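Metallophosphoesterase (Clostridium thermocellum, PDB 4J6O) probably removes 2',3' phosphates from broken RNA ends during repair, as the manganese-binding, calcineurin-like phosphatase domain of bacterial Pnkp. Local coordinates at residues M29-K33 and L34-I38; V52-P55 and E56-V60; H21-Y24 and D25-K28; L77-V80 and M81-K85. All coordinates share one frame; numbering follows the deposited sequence.

Contact 1 (M29-K33 and L34-I38); sequences MLLEK and LGYLI
A Schellman motif ends helix 24-33: the backbone N-H groups of G35 and Y36 turn back to the carbonyls of E32 and L31. The outer bond, Y36 N to L31 O, spans 3.0 Å, and the inner one, G35 N to E32 O, 2.9 Å. L34 N keeps the helical bond to L30 O. G35 takes a positive phi of 93°, where a CB would press on the preceding carbonyl oxygen, so glycine suits this position.

With the chain reversed, strand 37-40 starts back along the helix. L34, its CG beside its own backbone N (chi1 -64°), carries CD1 back to L30 CG, 3.9 Å away, and both leucines pack against strands 232-238 and 242-247. The Y36 ring stands with its edge to L31 O, which lies in the ring plane 3.4 Å from Y36 CD1, while L31 CD2 comes over one face at its rim, 4.0 Å from Y36 CD1. The Y36 hydroxyl is hydrogen-bonded to D15. I38, a branched residue at home in a strand, sets CD1 4.2 Å from L31 CB. On the solvent side one water bridges E32 O and Y36 O; another links I38 N to E32 OE2, which also pairs with K28.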
ATOM      1  N   MET A  29      -0.662  -0.714  16.245  1.00 24.73           N
ATOM      2  CA  MET A  29      -0.482   0.529  17.004  1.00 24.61           C
ATOM      3  C   MET A  29      -1.083   1.735  16.279  1.00 21.79           C
ATOM      4  O   MET A  29      -1.787   2.552  16.896  1.00 26.82           O
ATOM      5  CB  MET A  29       1.018   0.767  17.324  1.00 26.89           C
ATOM      6  CG  MET A  29       1.592  -0.172  18.344  1.00 33.68           C
ATOM      7  SD  MET A  29       3.412  -0.061  18.346  1.00 39.69           S
ATOM      8  CE  MET A  29       3.607   1.459  19.306  1.00 56.02           C
ATOM      9  N   LEU A  30      -0.843   1.816  14.955  1.00 20.96           N
ATOM     10  CA  LEU A  30      -1.282   2.974  14.211  1.00 20.07           C
ATOM     11  C   LEU A  30      -2.817   2.990  14.118  1.00 25.16           C
ATOM     12  O   LEU A  30      -3.473   4.024  14.276  1.00 22.33           O
ATOM     13  CB  LEU A  30      -0.631   2.975  12.801  1.00 19.91           C
ATOM     14  CG  LEU A  30      -1.085   4.104  11.902  1.00 18.02           C
ATOM     15  CD1 LEU A  30      -0.794   5.484  12.501  1.00 23.70           C
ATOM     16  CD2 LEU A  30      -0.265   3.922  10.601  1.00 17.70           C
ATOM     17  N   LEU A  31      -3.401   1.846  13.801  1.00 21.11           N
ATOM     18  CA  LEU A  31      -4.874   1.774  13.743  1.00 21.58           C
ATOM     19  C   LEU A  31      -5.486   2.157  15.090  1.00 23.51           C
ATOM     20  O   LEU A  31      -6.469   2.918  15.150  1.00 25.52           O
ATOM     21  CB  LEU A  31      -5.302   0.375  13.304  1.00 23.53           C
ATOM     22  CG  LEU A  31      -5.061  -0.021  11.818  1.00 23.71           C
ATOM     23  CD1 LEU A  31      -5.270  -1.502  11.559  1.00 25.52           C
ATOM     24  CD2 LEU A  31      -5.904   0.825  10.868  1.00 23.29           C
ATOM     25  N   GLU A  32      -4.903   1.652  16.170  1.00 26.00           N
ATOM     26  CA  GLU A  32      -5.478   1.946  17.497  1.00 26.00           C
ATOM     27  C   GLU A  32      -5.352   3.424  17.799  1.00 22.75           C
ATOM     28  O   GLU A  32      -6.273   4.054  18.346  1.00 29.11           O
ATOM     29  CB  GLU A  32      -4.852   1.054  18.565  1.00 27.32           C
ATOM     30  CG  GLU A  32      -5.309  -0.379  18.379  1.00 29.02           C
ATOM     31  CD  GLU A  32      -4.660  -1.395  19.283  1.00 32.82           C
ATOM     32  OE1 GLU A  32      -3.517  -1.202  19.729  1.00 41.46           O
ATOM     33  OE2 GLU A  32      -5.308  -2.412  19.526  1.00 40.85           O
ATOM     34  N   LYS A  33      -4.221   4.003  17.408  1.00 23.94           N
ATOM     35  CA  LYS A  33      -4.005   5.427  17.636  1.00 26.46           C
ATOM     36  C   LYS A  33      -5.007   6.248  16.844  1.00 29.93           C
ATOM     37  O   LYS A  33      -5.407   7.329  17.266  1.00 31.56           O
ATOM     38  CB  LYS A  33      -2.583   5.776  17.203  1.00 30.79           C
ATOM     39  CG  LYS A  33      -2.144   7.182  17.481  1.00 33.60           C
ATOM     40  CD  LYS A  33      -0.631   7.260  17.169  1.00 27.60           C
ATOM     41  CE  LYS A  33      -0.041   8.632  17.367  1.00 31.57           C
ATOM     42  NZ  LYS A  33       1.430   8.548  17.414  1.00 32.11           N
ATOM     43  N   LEU A  34      -5.429   5.725  15.705  1.00 24.55           N
ATOM     44  CA  LEU A  34      -6.437   6.408  14.888  1.00 24.82           C
ATOM     45  C   LEU A  34      -7.863   6.184  15.361  1.00 27.12           C
ATOM     46  O   LEU A  34      -8.807   6.627  14.705  1.00 29.16           O
ATOM     47  CB  LEU A  34      -6.323   5.977  13.419  1.00 27.00           C
ATOM     48  CG  LEU A  34      -5.012   6.357  12.715  1.00 23.80           C
ATOM     49  CD1 LEU A  34      -4.784   5.416  11.500  1.00 21.96           C
ATOM     50  CD2 LEU A  34      -4.954   7.824  12.290  1.00 25.77           C
ATOM     51  N   GLY A  35      -8.017   5.442  16.454  1.00 25.53           N
ATOM     52  CA  GLY A  35      -9.334   5.186  16.982  1.00 28.17           C
ATOM     53  C   GLY A  35     -10.049   3.925  16.526  1.00 30.23           C
ATOM     54  O   GLY A  35     -11.191   3.665  16.945  1.00 34.57           O
ATOM     55  N   TYR A  36      -9.391   3.120  15.688  1.00 32.42           N
ATOM     56  CA  TYR A  36      -9.956   1.832  15.314  1.00 27.51           C
ATOM     57  C   TYR A  36      -9.859   0.882  16.477  1.00 31.15           C
ATOM     58  O   TYR A  36      -8.973   0.989  17.311  1.00 33.46           O
ATOM     59  CB  TYR A  36      -9.284   1.213  14.056  1.00 26.08           C
ATOM     60  CG  TYR A  36      -9.496   2.081  12.836  1.00 27.65           C
ATOM     61  CD1 TYR A  36      -8.650   3.155  12.583  1.00 26.97           C
ATOM     62  CD2 TYR A  36     -10.559   1.844  11.964  1.00 25.84           C
ATOM     63  CE1 TYR A  36      -8.876   3.987  11.517  1.00 23.68           C
ATOM     64  CE2 TYR A  36     -10.772   2.653  10.877  1.00 28.37           C
ATOM     65  CZ  TYR A  36      -9.919   3.721  10.667  1.00 22.31           C
ATOM     66  OH  TYR A  36     -10.159   4.558   9.595  1.00 26.91           O
ATOM     67  N   LEU A  37     -10.785  -0.068  16.495  1.00 37.58           N
ATOM     68  CA  LEU A  37     -10.891  -1.069  17.530  1.00 31.79           C
ATOM     69  C   LEU A  37     -10.664  -2.396  16.846  1.00 33.74           C
ATOM     70  O   LEU A  37     -11.362  -2.734  15.884  1.00 34.92           O
ATOM     71  CB  LEU A  37     -12.316  -1.038  18.068  1.00 38.66           C
ATOM     72  CG  LEU A  37     -12.660   0.362  18.558  1.00 38.30           C
ATOM     73  CD1 LEU A  37     -14.152   0.485  18.707  1.00 67.51           C
ATOM     74  CD2 LEU A  37     -11.939   0.606  19.881  1.00 47.89           C
ATOM     75  N   ILE A  38      -9.668  -3.137  17.319  1.00 38.01           N
ATOM     76  CA  ILE A  38      -9.324  -4.406  16.699  1.00 32.93           C
ATOM     77  C   ILE A  38      -9.663  -5.526  17.647  1.00 44.78           C
ATOM     78  O   ILE A  38      -9.195  -5.580  18.790  1.00 43.53           O
ATOM     79  CB  ILE A  38      -7.823  -4.479  16.346  1.00 30.36           C
ATOM     80  CG1 ILE A  38      -7.438  -3.379  15.388  1.00 29.25           C
ATOM     81  CG2 ILE A  38      -7.468  -5.856  15.762  1.00 34.11           C
ATOM     82  CD1 ILE A  38      -5.985  -3.230  15.358  1.00 35.72           C
TER
HETATM   83  O   HOH W   1      -8.136  -2.169  19.724  1.00 36.00           O
HETATM   84  O   HOH W   2      -8.415   2.495  19.340  1.00 39.67           O

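Contact 2 (V52-P55 and E56-V60); sequences VTHP and EGRKV
H54 turns the edge of its imidazole to the backbone of the turn it begins and takes the backbone N-H of E56 on ND1, with 3.0 Å between E56 N and H54 ND1. The donor lies only 15° out of the ring plane, close to the plane in which an sp2 nitrogen prefers to accept. A chi1 of -162°, which sets the ring opposite the backbone N, brings its edge alongside E56. E56 CB sits 3.6 Å from H54 CE1, while the aliphatic part of R58 covers one face in a CH-pi contact, R58 CG being 3.9 Å from the centroid of the H54 ring.

The other imidazole nitrogen, NE2, bonds to the carbonyl of L34, which together with the accepting role of ND1 suggests a neutral ring protonated on NE2. Y36 meets the ring edge-to-face. The R58 chain bends at chi3, and its guanidinium forms salt bridges with D15 and E240; these anchor the methylenes that lie on the histidine.

The turn itself is closed by the backbone bond from G57 N to H54 O, 3.0 Å long. P55 suits the position after H54 because its ring fixes phi near the value needed there, and G57 readily adopts a positive phi. This is a type I beta turn, here connecting strand 50-53 of a two-stranded sheet with strand 59-62 of the five-stranded sheet in the calcineurin-like fold.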
ATOM      1  N   VAL A  52     -12.200  -5.237  12.642  1.00 31.94           N
ATOM      2  CA  VAL A  52     -11.826  -3.851  12.927  1.00 27.64           C
ATOM      3  C   VAL A  52     -13.042  -2.948  12.756  1.00 32.45           C
ATOM      4  O   VAL A  52     -13.753  -3.082  11.748  1.00 34.01           O
ATOM      5  CB  VAL A  52     -10.710  -3.384  11.964  1.00 24.36           C
ATOM      6  CG1 VAL A  52     -10.183  -2.033  12.449  1.00 27.30           C
ATOM      7  CG2 VAL A  52      -9.617  -4.452  11.971  1.00 27.94           C
ATOM      8  N   THR A  53     -13.270  -2.034  13.713  1.00 34.70           N
ATOM      9  CA  THR A  53     -14.357  -1.066  13.603  1.00 29.39           C
ATOM     10  C   THR A  53     -13.873   0.319  13.997  1.00 36.54           C
ATOM     11  O   THR A  53     -12.777   0.471  14.539  1.00 31.32           O
ATOM     12  CB  THR A  53     -15.555  -1.488  14.478  1.00 34.87           C
ATOM     13  OG1 THR A  53     -15.136  -1.621  15.841  1.00 38.13           O
ATOM     14  CG2 THR A  53     -16.097  -2.820  13.973  1.00 38.38           C
ATOM     15  N   HIS A  54     -14.683   1.325  13.672  1.00 33.84           N
ATOM     16  CA  HIS A  54     -14.415   2.702  14.074  1.00 30.55           C
ATOM     17  C   HIS A  54     -15.745   3.388  14.455  1.00 33.20           C
ATOM     18  O   HIS A  54     -16.681   3.444  13.652  1.00 40.34           O
ATOM     19  CB  HIS A  54     -13.675   3.478  12.960  1.00 30.89           C
ATOM     20  CG  HIS A  54     -13.004   4.721  13.468  1.00 39.28           C
ATOM     21  ND1 HIS A  54     -13.710   5.841  13.849  1.00 31.22           N
ATOM     22  CD2 HIS A  54     -11.695   5.011  13.679  1.00 30.86           C
ATOM     23  CE1 HIS A  54     -12.871   6.765  14.296  1.00 29.03           C
ATOM     24  NE2 HIS A  54     -11.637   6.286  14.202  1.00 34.44           N
ATOM     25  N   PRO A  55     -15.781   3.954  15.647  1.00 38.00           N
ATOM     26  CA  PRO A  55     -17.031   4.559  16.132  1.00 41.46           C
ATOM     27  C   PRO A  55     -17.464   5.791  15.351  1.00 44.50           C
ATOM     28  O   PRO A  55     -18.652   6.102  15.349  1.00 42.29           O
ATOM     29  CB  PRO A  55     -16.712   4.921  17.589  1.00 45.43           C
ATOM     30  CG  PRO A  55     -15.233   4.888  17.709  1.00 39.86           C
ATOM     31  CD  PRO A  55     -14.708   3.957  16.642  1.00 32.90           C
ATOM     32  N   GLU A  56     -16.533   6.477  14.698  1.00 38.88           N
ATOM     33  CA  GLU A  56     -16.889   7.627  13.872  1.00 34.35           C
ATOM     34  C   GLU A  56     -17.122   7.235  12.396  1.00 43.39           C
ATOM     35  O   GLU A  56     -17.288   8.105  11.531  1.00 41.20           O
ATOM     36  CB  GLU A  56     -15.827   8.713  13.991  1.00 42.63           C
ATOM     37  CG  GLU A  56     -15.563   9.179  15.423  1.00 38.95           C
ATOM     38  CD  GLU A  56     -14.374  10.143  15.499  1.00 83.29           C
ATOM     39  OE1 GLU A  56     -13.586  10.242  14.517  1.00 50.71           O
ATOM     40  OE2 GLU A  56     -14.235  10.818  16.541  1.00 67.89           O
ATOM     41  N   GLY A  57     -17.121   5.934  12.116  1.00 39.97           N
ATOM     42  CA  GLY A  57     -17.353   5.449  10.772  1.00 34.35           C
ATOM     43  C   GLY A  57     -16.253   5.767   9.740  1.00 54.23           C
ATOM     44  O   GLY A  57     -16.508   5.848   8.524  1.00 37.16           O
ATOM     45  N   ARG A  58     -15.033   5.975  10.219  1.00 33.95           N
ATOM     46  CA  ARG A  58     -13.894   6.230   9.325  1.00 36.43           C
ATOM     47  C   ARG A  58     -13.522   4.946   8.616  1.00 30.53           C
ATOM     48  O   ARG A  58     -13.826   3.863   9.103  1.00 30.15           O
ATOM     49  CB  ARG A  58     -12.701   6.769  10.116  1.00 30.28           C
ATOM     50  CG  ARG A  58     -13.036   8.054  10.850  1.00 29.15           C
ATOM     51  CD  ARG A  58     -11.779   8.681  11.442  1.00 30.61           C
ATOM     52  NE  ARG A  58     -10.880   9.229  10.412  1.00 27.70           N
ATOM     53  CZ  ARG A  58     -10.874  10.487   9.961  1.00 31.81           C
ATOM     54  NH1 ARG A  58      -9.949  10.828   9.058  1.00 27.91           N
ATOM     55  NH2 ARG A  58     -11.744  11.416  10.459  1.00 30.57           N
ATOM     56  N   LYS A  59     -12.879   5.086   7.455  1.00 26.43           N
ATOM     57  CA  LYS A  59     -12.461   3.934   6.619  1.00 24.25           C
ATOM     58  C   LYS A  59     -10.987   4.059   6.321  1.00 24.47           C
ATOM     59  O   LYS A  59     -10.484   5.138   6.271  1.00 24.82           O
ATOM     60  CB  LYS A  59     -13.261   3.850   5.328  1.00 26.86           C
ATOM     61  CG  LYS A  59     -14.771   3.595   5.597  1.00 29.32           C
ATOM     62  CD  LYS A  59     -15.453   3.099   4.335  1.00 37.66           C
ATOM     63  CE  LYS A  59     -16.947   2.871   4.661  1.00 48.26           C
ATOM     64  NZ  LYS A  59     -17.690   2.254   3.536  1.00 58.07           N
ATOM     65  N   VAL A  60     -10.330   2.928   6.140  1.00 22.89           N
ATOM     66  CA  VAL A  60      -8.897   2.891   5.860  1.00 20.13           C
ATOM     67  C   VAL A  60      -8.672   2.649   4.370  1.00 20.81           C
ATOM     68  O   VAL A  60      -9.321   1.777   3.749  1.00 23.48           O
ATOM     69  CB  VAL A  60      -8.193   1.754   6.637  1.00 21.44           C
ATOM     70  CG1 VAL A  60      -6.666   1.700   6.241  1.00 19.74           C
ATOM     71  CG2 VAL A  60      -8.327   1.930   8.141  1.00 25.41           C
TER
HETATM   72  O   HOH W   3     -10.724   8.781  15.785  1.00 44.61           O

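Contact 3 (H21-Y24 and D25-K28); sequences HGCY and DELK. With MN (manganese (II) ion), chain J.
C23 does two jobs at once: it is the centre of an inverse gamma turn and the N-cap residue of helix 24-33, its carbonyl receiving the N-H of L27. The bond from L27 N to C23 O is 3.0 Å long and nearly straight at 163°; E26 N adds a weak one to the same oxygen. One step on, K28 N meets Y24 O at 2.8 Å, and the helix is under way.

Side chains fill in around this first turn. E26 bends at chi2 (78°), which curls its carboxylate back toward the cap and brings OE1 to 3.3 Å from C23 CB. The other oxygen, OE2, is held by the hydroxyl of Y252 and the backbone N-H of L249, so this buried acid has polar company. The short side chain of C23 lets the E26 carboxylate lie against its CB. Y24 lays its ring along the helix: K28 CB comes over one face, and K28 CD lies 4.0 Å from Y24 OH. D25 OD1 approaches the ring edge in plane, 3.8 Å from Y24 CD2, and its charge is paired with K72.

On the other side of G22, whose positive phi a glycine adopts easily, the chain leads to H21. H21 NE2 binds manganese at 2.3 Å, while ND1 bonds to the V67 carbonyl, which helps fix the ring's rotation. D19 and D65 join H21 on the metal, and D19 with H21 form the Asp-X-His metal-binding motif of calcineurin-like phosphoesterases.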
ATOM      1  N   HIS A  21       4.761  -3.724   4.686  1.00 18.87           N
ATOM      2  CA  HIS A  21       5.873  -4.677   4.584  1.00 20.06           C
ATOM      3  C   HIS A  21       5.985  -5.525   5.878  1.00 23.81           C
ATOM      4  O   HIS A  21       7.055  -5.625   6.501  1.00 21.87           O
ATOM      5  CB  HIS A  21       7.184  -3.937   4.307  1.00 18.15           C
ATOM      6  CG  HIS A  21       7.291  -3.442   2.906  1.00 19.52           C
ATOM      7  ND1 HIS A  21       7.165  -4.289   1.822  1.00 18.87           N
ATOM      8  CD2 HIS A  21       7.541  -2.214   2.402  1.00 18.63           C
ATOM      9  CE1 HIS A  21       7.271  -3.590   0.710  1.00 18.57           C
ATOM     10  NE2 HIS A  21       7.519  -2.332   1.030  1.00 17.28           N
ATOM     11  N   GLY A  22       4.875  -6.131   6.265  1.00 20.82           N
ATOM     12  CA  GLY A  22       4.896  -7.136   7.320  1.00 20.50           C
ATOM     13  C   GLY A  22       4.972  -6.592   8.731  1.00 21.49           C
ATOM     14  O   GLY A  22       5.134  -7.356   9.658  1.00 22.87           O
ATOM     15  N   CYS A  23       4.892  -5.271   8.878  1.00 19.58           N
ATOM     16  CA  CYS A  23       5.041  -4.682  10.208  1.00 18.73           C
ATOM     17  C   CYS A  23       3.680  -4.652  10.964  1.00 20.68           C
ATOM     18  O   CYS A  23       3.116  -3.583  11.182  1.00 22.42           O
ATOM     19  CB  CYS A  23       5.598  -3.301  10.096  1.00 19.63           C
ATOM     20  SG  CYS A  23       7.367  -3.363   9.530  1.00 22.39           S
ATOM     21  N   TYR A  24       3.188  -5.817  11.299  1.00 23.53           N
ATOM     22  CA  TYR A  24       1.915  -5.909  11.998  1.00 25.01           C
ATOM     23  C   TYR A  24       1.866  -5.104  13.305  1.00 24.22           C
ATOM     24  O   TYR A  24       0.837  -4.466  13.587  1.00 22.34           O
ATOM     25  CB  TYR A  24       1.574  -7.375  12.290  1.00 23.49           C
ATOM     26  CG  TYR A  24       0.300  -7.515  13.086  1.00 25.09           C
ATOM     27  CD1 TYR A  24      -0.917  -7.495  12.442  1.00 28.36           C
ATOM     28  CD2 TYR A  24       0.334  -7.591  14.448  1.00 27.91           C
ATOM     29  CE1 TYR A  24      -2.089  -7.608  13.160  1.00 28.79           C
ATOM     30  CE2 TYR A  24      -0.849  -7.694  15.180  1.00 30.34           C
ATOM     31  CZ  TYR A  24      -2.047  -7.689  14.510  1.00 34.73           C
ATOM     32  OH  TYR A  24      -3.238  -7.799  15.224  1.00 38.73           O
ATOM     33  N   ASP A  25       2.930  -5.142  14.129  1.00 24.93           N
ATOM     34  CA  ASP A  25       2.828  -4.532  15.461  1.00 26.82           C
ATOM     35  C   ASP A  25       2.563  -3.043  15.287  1.00 22.06           C
ATOM     36  O   ASP A  25       1.712  -2.442  16.011  1.00 23.41           O
ATOM     37  CB  ASP A  25       4.103  -4.759  16.279  1.00 26.76           C
ATOM     38  CG  ASP A  25       4.305  -6.204  16.677  1.00 29.80           C
ATOM     39  OD1 ASP A  25       3.322  -6.970  16.682  1.00 31.67           O
ATOM     40  OD2 ASP A  25       5.485  -6.556  17.015  1.00 33.29           O
ATOM     41  N   GLU A  26       3.259  -2.461  14.312  1.00 22.57           N
ATOM     42  CA  GLU A  26       3.183  -1.022  14.097  1.00 19.52           C
ATOM     43  C   GLU A  26       1.844  -0.690  13.459  1.00 23.11           C
ATOM     44  O   GLU A  26       1.277   0.347  13.733  1.00 22.86           O
ATOM     45  CB  GLU A  26       4.282  -0.516  13.164  1.00 18.40           C
ATOM     46  CG  GLU A  26       5.700  -0.477  13.808  1.00 23.91           C
ATOM     47  CD  GLU A  26       6.370  -1.820  13.886  1.00 23.29           C
ATOM     48  OE1 GLU A  26       5.866  -2.843  13.376  1.00 22.43           O
ATOM     49  OE2 GLU A  26       7.464  -1.868  14.495  1.00 25.73           O
ATOM     50  N   LEU A  27       1.404  -1.551  12.566  1.00 21.85           N
ATOM     51  CA  LEU A  27       0.053  -1.394  11.972  1.00 19.14           C
ATOM     52  C   LEU A  27      -1.039  -1.392  13.049  1.00 24.37           C
ATOM     53  O   LEU A  27      -1.920  -0.540  13.024  1.00 22.64           O
ATOM     54  CB  LEU A  27      -0.189  -2.483  10.904  1.00 20.39           C
ATOM     55  CG  LEU A  27      -1.595  -2.424  10.301  1.00 21.64           C
ATOM     56  CD1 LEU A  27      -1.937  -1.054   9.691  1.00 18.42           C
ATOM     57  CD2 LEU A  27      -1.758  -3.568   9.262  1.00 21.24           C
ATOM     58  N   LYS A  28      -0.959  -2.337  13.978  1.00 23.57           N
ATOM     59  CA  LYS A  28      -1.950  -2.406  15.038  1.00 23.15           C
ATOM     60  C   LYS A  28      -1.884  -1.144  15.878  1.00 25.80           C
ATOM     61  O   LYS A  28      -2.936  -0.555  16.182  1.00 26.10           O
ATOM     62  CB  LYS A  28      -1.714  -3.642  15.870  1.00 26.54           C
ATOM     63  CG  LYS A  28      -2.626  -3.773  17.101  1.00 32.80           C
ATOM     64  CD  LYS A  28      -2.295  -5.011  17.893  1.00 34.67           C
ATOM     65  CE  LYS A  28      -3.381  -5.281  18.954  1.00 52.67           C
ATOM     66  NZ  LYS A  28      -3.209  -4.324  20.056  1.00 52.80           N
TER
HETATM   67 MN    MN J 508       7.429  -0.693  -0.569  1.00 18.86          MN
HETATM   68  O   HOH W   4       8.782   0.653   0.729  1.00 20.73           O

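Contact 4 (L77-V80 and M81-K85); sequences LKLV and MGMVK
L77 and M81 make the tightest side-chain meeting in this turn of helix 73-86, with M81 CE 3.6 Å from L77 CB. The thioether chain of M81 bends at chi3 (-83°), so that the methyl folds back along the helix instead of running outward, and CE also lies 3.1 Å from L77 O. Beyond it M81 is covered by F129, V133 and F136 of helix 127-138; a long, supple methionine can mould itself to aromatic and aliphatic neighbours alike.

L79 and M83 form a second packed row. M83 SD stands 4.0 Å from L79 CG, and both side chains press on V52, while L79 also reaches Y24, L27 and L31 of helix 24-33. The backbone beneath runs in regular alpha-helical bonds, among them M81 N to L77 O at 2.9 Å and V84 N to V80 O, also 2.9 Å.

Within this turn the packing thins toward V84, which still touches F136. V80 CG1 and V84 CG2 are 4.4 Å apart, V84 is partly exposed, and K85 is exposed, its side chain leading away from the turn. G82 is partly exposed as well, and G82 N still bonds to K78 O at 3.1 Å. The K78 chain is buried, but its amine forms a salt bridge with E125 and a cation-pi contact with F129.

Helix 73-86 is the crossover of a beta-alpha-beta unit between strands 59-62 and 89-91. Its almost wholly apolar side-chain chemistry here suggests that, beyond the backbone bonds, the helix is held against its neighbours mainly by the hydrophobic effect and dispersion.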
ATOM      1  N   LEU A  77      -1.573  -9.669   6.407  1.00 25.63           N
ATOM      2  CA  LEU A  77      -2.493 -10.085   5.362  1.00 28.75           C
ATOM      3  C   LEU A  77      -3.860 -10.426   5.933  1.00 30.05           C
ATOM      4  O   LEU A  77      -4.908 -10.012   5.396  1.00 28.46           O
ATOM      5  CB  LEU A  77      -1.928 -11.304   4.625  1.00 25.58           C
ATOM      6  CG  LEU A  77      -0.898 -10.924   3.573  1.00 27.76           C
ATOM      7  CD1 LEU A  77      -0.138 -12.182   3.179  1.00 30.40           C
ATOM      8  CD2 LEU A  77      -1.567 -10.302   2.373  1.00 25.06           C
ATOM      9  N   LYS A  78      -3.867 -11.166   7.026  1.00 29.57           N
ATOM     10  CA  LYS A  78      -5.165 -11.550   7.604  1.00 29.99           C
ATOM     11  C   LYS A  78      -5.952 -10.319   8.031  1.00 30.80           C
ATOM     12  O   LYS A  78      -7.158 -10.243   7.862  1.00 31.94           O
ATOM     13  CB  LYS A  78      -4.941 -12.462   8.811  1.00 34.01           C
ATOM     14  CG  LYS A  78      -4.398 -13.815   8.426  1.00 32.12           C
ATOM     15  CD  LYS A  78      -3.960 -14.609   9.621  1.00 37.27           C
ATOM     16  CE  LYS A  78      -3.148 -15.802   9.181  1.00 38.76           C
ATOM     17  NZ  LYS A  78      -2.923 -16.655  10.330  1.00 39.12           N
ATOM     18  N   LEU A  79      -5.259  -9.378   8.649  1.00 27.30           N
ATOM     19  CA  LEU A  79      -5.909  -8.178   9.143  1.00 26.49           C
ATOM     20  C   LEU A  79      -6.463  -7.385   7.966  1.00 26.46           C
ATOM     21  O   LEU A  79      -7.623  -7.010   7.970  1.00 29.00           O
ATOM     22  CB  LEU A  79      -4.951  -7.341  10.006  1.00 26.82           C
ATOM     23  CG  LEU A  79      -5.543  -6.026  10.496  1.00 29.75           C
ATOM     24  CD1 LEU A  79      -6.571  -6.371  11.571  1.00 28.27           C
ATOM     25  CD2 LEU A  79      -4.447  -5.100  11.085  1.00 30.74           C
ATOM     26  N   VAL A  80      -5.626  -7.100   6.963  1.00 23.96           N
ATOM     27  CA  VAL A  80      -6.068  -6.273   5.849  1.00 23.75           C
ATOM     28  C   VAL A  80      -7.187  -6.918   5.006  1.00 24.09           C
ATOM     29  O   VAL A  80      -8.183  -6.260   4.646  1.00 25.37           O
ATOM     30  CB  VAL A  80      -4.870  -5.917   4.925  1.00 23.72           C
ATOM     31  CG1 VAL A  80      -5.360  -5.153   3.723  1.00 24.10           C
ATOM     32  CG2 VAL A  80      -3.891  -5.106   5.728  1.00 22.90           C
ATOM     33  N   MET A  81      -7.044  -8.217   4.759  1.00 26.26           N
ATOM     34  CA  MET A  81      -8.098  -8.925   4.032  1.00 25.88           C
ATOM     35  C   MET A  81      -9.469  -8.905   4.733  1.00 29.10           C
ATOM     36  O   MET A  81     -10.512  -8.707   4.094  1.00 33.13           O
ATOM     37  CB  MET A  81      -7.653 -10.354   3.773  1.00 26.85           C
ATOM     38  CG  MET A  81      -6.565 -10.350   2.750  1.00 30.35           C
ATOM     39  SD  MET A  81      -6.237 -12.005   2.235  1.00 53.38           S
ATOM     40  CE  MET A  81      -5.192 -12.407   3.522  1.00 31.95           C
ATOM     41  N   GLY A  82      -9.452  -9.079   6.055  1.00 34.55           N
ATOM     42  CA  GLY A  82     -10.664  -8.936   6.842  1.00 29.22           C
ATOM     43  C   GLY A  82     -11.286  -7.542   6.798  1.00 35.95           C
ATOM     44  O   GLY A  82     -12.499  -7.383   6.870  1.00 35.79           O
ATOM     45  N   MET A  83     -10.445  -6.515   6.731  1.00 27.12           N
ATOM     46  CA  MET A  83     -10.913  -5.153   6.690  1.00 26.19           C
ATOM     47  C   MET A  83     -11.563  -4.853   5.379  1.00 32.80           C
ATOM     48  O   MET A  83     -12.567  -4.152   5.326  1.00 29.05           O
ATOM     49  CB  MET A  83      -9.740  -4.191   6.971  1.00 27.90           C
ATOM     50  CG  MET A  83      -9.284  -4.311   8.418  1.00 23.34           C
ATOM     51  SD  MET A  83      -7.890  -3.222   8.814  1.00 25.62           S
ATOM     52  CE  MET A  83      -8.649  -1.688   8.729  1.00 23.79           C
ATOM     53  N   VAL A  84     -10.972  -5.367   4.310  1.00 28.13           N
ATOM     54  CA  VAL A  84     -11.527  -5.120   2.991  1.00 31.07           C
ATOM     55  C   VAL A  84     -12.853  -5.868   2.958  1.00 40.64           C
ATOM     56  O   VAL A  84     -13.840  -5.361   2.457  1.00 37.64           O
ATOM     57  CB  VAL A  84     -10.572  -5.592   1.890  1.00 25.23           C
ATOM     58  CG1 VAL A  84     -11.235  -5.549   0.527  1.00 35.68           C
ATOM     59  CG2 VAL A  84      -9.315  -4.684   1.866  1.00 24.32           C
ATOM     60  N   LYS A  85     -12.887  -7.055   3.543  1.00 31.51           N
ATOM     61  CA  LYS A  85     -14.131  -7.869   3.475  1.00 30.57           C
ATOM     62  C   LYS A  85     -15.305  -7.324   4.316  1.00 51.31           C
ATOM     63  O   LYS A  85     -16.470  -7.434   3.935  1.00 39.16           O
ATOM     64  CB  LYS A  85     -13.760  -9.314   3.837  1.00 35.59           C
ATOM     65  CG  LYS A  85     -14.873 -10.322   3.708  1.00 56.36           C
ATOM     66  CD  LYS A  85     -14.276 -11.689   3.394  1.00 60.18           C
ATOM     67  CE  LYS A  85     -14.458 -12.644   4.565  1.00 91.00           C
ATOM     68  NZ  LYS A  85     -14.525 -14.087   4.144  1.00 78.29           N
TER

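Overall arrangement
Following the chain, contact 3 comes first, where the metal-binding loop enters helix 24-33, and contact 1 ends that same helix and turns into strand 37-40. Contact 2 turns strand 50-53 toward strand 59-62, and contact 4 lies within the following helix, 73-86. The four run in series; each closes only a local turn, and none nests in or crosses another. In space they come together: L37 N meets T53 O, pairing strands 37-40 and 50-53 between contacts 1 and 2. L79 of contact 4 touches L31 of contact 1, L27 of contact 3 and V52 of contact 2, joining both helices and the small sheet, while M83 reaches V60 of the five-stranded sheet.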